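Local coordinates for protein TRAP-type C4-dicarboxylate:H+ symport system substrate-binding component DctP (Shewanella oneidensis, PDB 4MX6) that binds succinate in the periplasm and probably delivers it, as a C4-dicarboxylate, to the membrane part of a TRAP-type proton symporter, at residues Phe130-Glu134 against Ala135-Leu139; Asn141-Arg145 against Lys146-Gly150. All blocks are in the same frame, centred on the assembly; numbering follows the deposited sequence.

Interaction 1. Residues Phe130-Glu134 against Ala135-Leu139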
loop_
_atom_site.group_PDB
_atom_site.type_symbol
_atom_site.label_atom_id
_atom_site.label_comp_id
_atom_site.label_asym_id
_atom_site.label_seq_id
_atom_site.Cartn_x
_atom_site.Cartn_y
_atom_site.Cartn_z
ATOM N N PHE A 130 -3.798 0.487 -15.226
ATOM C CA PHE A 130 -4.466 1.715 -14.801
ATOM C C PHE A 130 -3.436 2.776 -14.393
ATOM O O PHE A 130 -3.516 3.927 -14.801
ATOM C CB PHE A 130 -5.440 1.446 -13.665
ATOM C CG PHE A 130 -6.092 2.684 -13.134
ATOM C CD1 PHE A 130 -7.098 3.321 -13.840
ATOM C CD2 PHE A 130 -5.684 3.234 -11.932
ATOM C CE1 PHE A 130 -7.697 4.470 -13.334
ATOM C CE2 PHE A 130 -6.265 4.388 -11.437
ATOM C CZ PHE A 130 -7.277 5.004 -12.132
ATOM N N GLN A 131 -2.452 2.378 -13.598
ATOM C CA GLN A 131 -1.410 3.301 -13.156
ATOM C C GLN A 131 -0.635 3.935 -14.303
ATOM O O GLN A 131 -0.268 5.104 -14.228
ATOM C CB GLN A 131 -0.437 2.594 -12.220
ATOM C CG GLN A 131 -1.019 2.392 -10.821
ATOM C CD GLN A 131 -0.201 1.438 -9.969
ATOM O OE1 GLN A 131 0.710 0.755 -10.451
ATOM N NE2 GLN A 131 -0.536 1.367 -8.694
ATOM N N GLN A 132 -0.358 3.152 -15.348
ATOM C CA GLN A 132 0.445 3.617 -16.477
ATOM C C GLN A 132 -0.378 4.343 -17.537
ATOM O O GLN A 132 0.190 4.984 -18.420
ATOM C CB GLN A 132 1.207 2.446 -17.105
ATOM C CG GLN A 132 2.263 1.854 -16.164
ATOM C CD GLN A 132 3.242 2.903 -15.662
ATOM O OE1 GLN A 132 3.850 3.599 -16.449
ATOM N NE2 GLN A 132 3.388 3.021 -14.349
ATOM N N GLY A 133 -1.700 4.239 -17.454
ATOM C CA GLY A 133 -2.591 4.974 -18.341
ATOM C C GLY A 133 -2.712 6.429 -17.936
ATOM O O GLY A 133 -2.136 6.885 -16.956
ATOM N N GLU A 134 -3.503 7.166 -18.702
ATOM C CA GLU A 134 -3.570 8.601 -18.540
ATOM C C GLU A 134 -4.147 8.999 -17.180
ATOM O O GLU A 134 -3.642 9.936 -16.539
ATOM C CB GLU A 134 -4.400 9.200 -19.669
ATOM C CG GLU A 134 -4.512 10.702 -19.618
ATOM C CD GLU A 134 -3.171 11.414 -19.747
ATOM O OE1 GLU A 134 -2.205 10.845 -20.317
ATOM O OE2 GLU A 134 -3.087 12.557 -19.257
ATOM N N ALA A 135 -5.197 8.311 -16.735
ATOM C CA ALA A 135 -5.790 8.650 -15.447
ATOM C C ALA A 135 -4.811 8.375 -14.308
ATOM O O ALA A 135 -4.699 9.157 -13.375
ATOM C CB ALA A 135 -7.093 7.880 -15.222
ATOM N N GLY A 136 -4.116 7.251 -14.389
ATOM C CA GLY A 136 -3.137 6.891 -13.380
ATOM C C GLY A 136 -1.961 7.849 -13.350
ATOM O O GLY A 136 -1.467 8.221 -12.282
ATOM N N GLN A 137 -1.495 8.249 -14.524
ATOM C CA GLN A 137 -0.355 9.151 -14.564
ATOM C C GLN A 137 -0.740 10.516 -14.015
ATOM O O GLN A 137 0.028 11.146 -13.292
ATOM C CB GLN A 137 0.221 9.242 -15.982
ATOM C CG GLN A 137 0.912 7.961 -16.411
ATOM C CD GLN A 137 2.154 7.706 -15.586
ATOM O OE1 GLN A 137 3.152 8.418 -15.720
ATOM N NE2 GLN A 137 2.101 6.708 -14.719
ATOM N N ALA A 138 -1.942 10.979 -14.342
ATOM C CA ALA A 138 -2.404 12.262 -13.831
ATOM C C ALA A 138 -2.487 12.249 -12.297
ATOM O O ALA A 138 -2.223 13.258 -11.656
ATOM C CB ALA A 138 -3.740 12.637 -14.446
ATOM N N LEU A 139 -2.835 11.109 -11.716
ATOM C CA LEU A 139 -2.957 11.005 -10.269
ATOM C C LEU A 139 -1.620 11.249 -9.550
ATOM O O LEU A 139 -1.614 11.643 -8.389
ATOM C CB LEU A 139 -3.563 9.650 -9.879
ATOM C CG LEU A 139 -5.081 9.551 -10.079
ATOM C CD1 LEU A 139 -5.564 8.135 -10.021
ATOM C CD2 LEU A 139 -5.823 10.366 -9.035
HETATM O O HOH W 1 -5.305 5.277 -16.432
HETATM O O HOH W 2 4.634 5.980 -13.332
#

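Interaction 2. Residues Asn141-Arg145 against Lys146-Gly150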
loop_
_atom_site.group_PDB
_atom_site.type_symbol
_atom_site.label_atom_id
_atom_site.label_comp_id
_atom_site.label_asym_id
_atom_site.label_seq_id
_atom_site.Cartn_x
_atom_site.Cartn_y
_atom_site.Cartn_z
ATOM N N ASN A 141 0.197 13.664 -9.981
ATOM C CA ASN A 141 0.271 15.107 -9.764
ATOM C C ASN A 141 -0.907 15.649 -8.962
ATOM O O ASN A 141 -1.064 16.859 -8.852
ATOM C CB ASN A 141 0.361 15.844 -11.105
ATOM C CG ASN A 141 1.604 15.480 -11.875
ATOM O OD1 ASN A 141 2.652 15.216 -11.284
ATOM N ND2 ASN A 141 1.504 15.463 -13.199
ATOM N N SER A 142 -1.705 14.763 -8.375
ATOM C CA SER A 142 -2.942 15.158 -7.716
ATOM C C SER A 142 -2.743 15.981 -6.447
ATOM O O SER A 142 -3.697 16.594 -5.959
ATOM C CB SER A 142 -3.794 13.921 -7.410
ATOM O OG SER A 142 -3.145 13.020 -6.524
ATOM N N MET A 143 -1.520 16.005 -5.915
ATOM C CA MET A 143 -1.241 16.716 -4.670
ATOM C C MET A 143 -0.178 17.803 -4.841
ATOM O O MET A 143 0.304 18.371 -3.862
ATOM C CB MET A 143 -0.794 15.707 -3.602
ATOM C CG MET A 143 -1.860 14.685 -3.263
ATOM S SD MET A 143 -1.269 13.312 -2.266
ATOM C CE MET A 143 -0.348 12.401 -3.502
ATOM N N SER A 144 0.163 18.122 -6.085
ATOM C CA SER A 144 1.269 19.039 -6.349
ATOM C C SER A 144 1.050 20.432 -5.755
ATOM O O SER A 144 2.002 21.078 -5.308
ATOM C CB SER A 144 1.558 19.128 -7.856
ATOM O OG SER A 144 0.428 19.530 -8.605
ATOM N N ARG A 145 -0.193 20.902 -5.735
ATOM C CA ARG A 145 -0.486 22.220 -5.164
ATOM C C ARG A 145 -0.506 22.203 -3.626
ATOM O O ARG A 145 -0.596 23.256 -2.985
ATOM C CB ARG A 145 -1.793 22.780 -5.738
ATOM C CG ARG A 145 -1.743 23.024 -7.247
ATOM C CD ARG A 145 -3.042 23.642 -7.759
ATOM N NE ARG A 145 -4.183 22.758 -7.535
ATOM C CZ ARG A 145 -4.579 21.803 -8.376
ATOM N NH1 ARG A 145 -3.935 21.595 -9.516
ATOM N NH2 ARG A 145 -5.630 21.050 -8.072
ATOM N N LYS A 146 -0.398 21.011 -3.043
ATOM C CA LYS A 146 -0.258 20.845 -1.597
ATOM C C LYS A 146 1.206 20.647 -1.223
ATOM O O LYS A 146 1.529 20.428 -0.056
ATOM C CB LYS A 146 -1.040 19.619 -1.120
ATOM C CG LYS A 146 -2.537 19.687 -1.301
ATOM C CD LYS A 146 -3.171 20.534 -0.229
ATOM C CE LYS A 146 -4.658 20.289 -0.172
ATOM N NZ LYS A 146 -5.273 20.561 -1.488
ATOM N N GLY A 147 2.087 20.677 -2.219
ATOM C CA GLY A 147 3.508 20.542 -1.971
ATOM C C GLY A 147 4.056 19.130 -2.079
ATOM O O GLY A 147 5.224 18.915 -1.757
ATOM N N ILE A 148 3.235 18.177 -2.518
ATOM C CA ILE A 148 3.660 16.780 -2.629
ATOM C C ILE A 148 3.838 16.405 -4.091
ATOM O O ILE A 148 2.905 16.561 -4.886
ATOM C CB ILE A 148 2.650 15.837 -1.970
ATOM C CG1 ILE A 148 2.540 16.136 -0.468
ATOM C CG2 ILE A 148 3.044 14.378 -2.198
ATOM C CD1 ILE A 148 1.445 15.356 0.232
ATOM N N VAL A 149 5.032 15.923 -4.430
ATOM C CA VAL A 149 5.388 15.545 -5.790
ATOM C C VAL A 149 5.344 14.029 -5.916
ATOM O O VAL A 149 6.033 13.321 -5.187
ATOM C CB VAL A 149 6.818 16.030 -6.147
ATOM C CG1 VAL A 149 7.223 15.560 -7.546
ATOM C CG2 VAL A 149 6.923 17.541 -6.044
ATOM N N GLY A 150 4.509 13.535 -6.819
ATOM C CA GLY A 150 4.427 12.106 -7.078
ATOM C C GLY A 150 5.457 11.663 -8.088
ATOM O O GLY A 150 5.465 12.131 -9.227
HETATM O O HOH W 3 3.641 15.921 -8.718
HETATM O O HOH W 4 4.829 13.620 -11.535
HETATM O O HOH W 5 1.080 14.976 -6.382
#

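Interaction 1. Residues Phe130-Glu134 against Ala135-Leu139
Phe130 and Gln131, in the last turn of helix 124-132, meet helix 134-139 across the break between two consecutive helices, with Gly133 as the N-cap of the second. The apolar part belongs to the Phe130 ring. Its CG stands anti to the backbone N (chi1 176°), beside the carbonyl carbon, which swings the ring forward to the next helix; CE1 lies 3.9 Å from Ala135 CB, CE2 approaches Leu139 CD1, and Gly136 N sits over one face. Gly136 has no side chain, and a CB there would clash with the carbonyl oxygens of Phe130 and Gln131; its CA makes a CA-H...O contact with Phe130 O at 3.3 Å. Val330 and Ala334 of helix 328-337 also pack on the ring.

Among the polar contacts, Gln137 N bonds to Gly133 O (2.9 Å) and Ala138 N to Glu134 O (3.0 Å), opening the new helix. The Gln137 side chain, bent at chi2 (-66°), folds back over the junction, and its NE2 gives Gln131 O a nearly straight bond of 2.9 Å. A leucine at Gln137 would probably leave Gln131 O without this amide donor. Two waters link the segments: one accepts from Gln137 NE2 and, weakly, from Gln132 NE2, while another donates to Phe130 O at 2.8 Å and accepts from Gly136 N at 3.1 Å.

Interaction 2. Residues Asn141-Arg145 against Lys146-Gly150
Met143 and Ile148 pack across a Schellman motif that ends the short 3-10 turn after the type I beta turn Asn141-Ser144 and leads into strand 148-158. This is the tight side: Met143 CB lies 3.8 Å from Ile148 CB. The Met143 chain, bent at chi3 (-74°), brings CE alongside Ile148 CG2. Both side chains are buried: Met247 and Val249 of strand 243-251 lie against Met143 and Ile148 respectively, and Phe105 also packs on Met143.

Backbone bonds draw the same side together. Met143 O accepts from Lys146 N at 2.9 Å and from Ile148 N at 3.2 Å, the two donors arriving from opposite faces of its carbonyl plane. The Ile148 bond is the 6→1 bond of the motif, and Gly147 N to Ser144 O is the 5→2 bond; the positive phi of Gly147 (94°) would press a CB against the preceding carbonyl oxygen. A water also bridges Met143 N and Ile148 O at this end.

The other side is looser and solvent-rich. The Arg145 and Lys146 side chains are exposed, and the end of Lys146 leads away from the turn. Asn141 reaches Gly150 through water: OD1 accepts from two molecules, one of which accepts from Gly150 N while the other donates to Gly150 O at 2.8 Å.

The chemistry implies that the reversal holds its shape through backbone bonds and an apolar pair, while water mediates the polar link between Asn141 and Gly150.

From the N terminus, helix 124-132 enters interaction 1, where the helix breaks at Gly133 and the chain restarts as helix 134-139. Interaction 2 follows in series, closing the loop between that helix and strand 148-158, so the two neither nest nor cross. Their centres are about 15 Å apart, and the segments adjoin along the chain without otherwise touching. A hydrogen bond from Ser142 to Leu139 O spans the short step between them. The strand then returns toward the first contact: Tyr153 bonds to Gly136 O, while the Gln131 amide bonds to His155 through OE1 and to Asp245 through NE2. Pairing with strand 243-251, which carries the succinate-binding Tyr246, connects both contacts to the two-stranded antiparallel sheet.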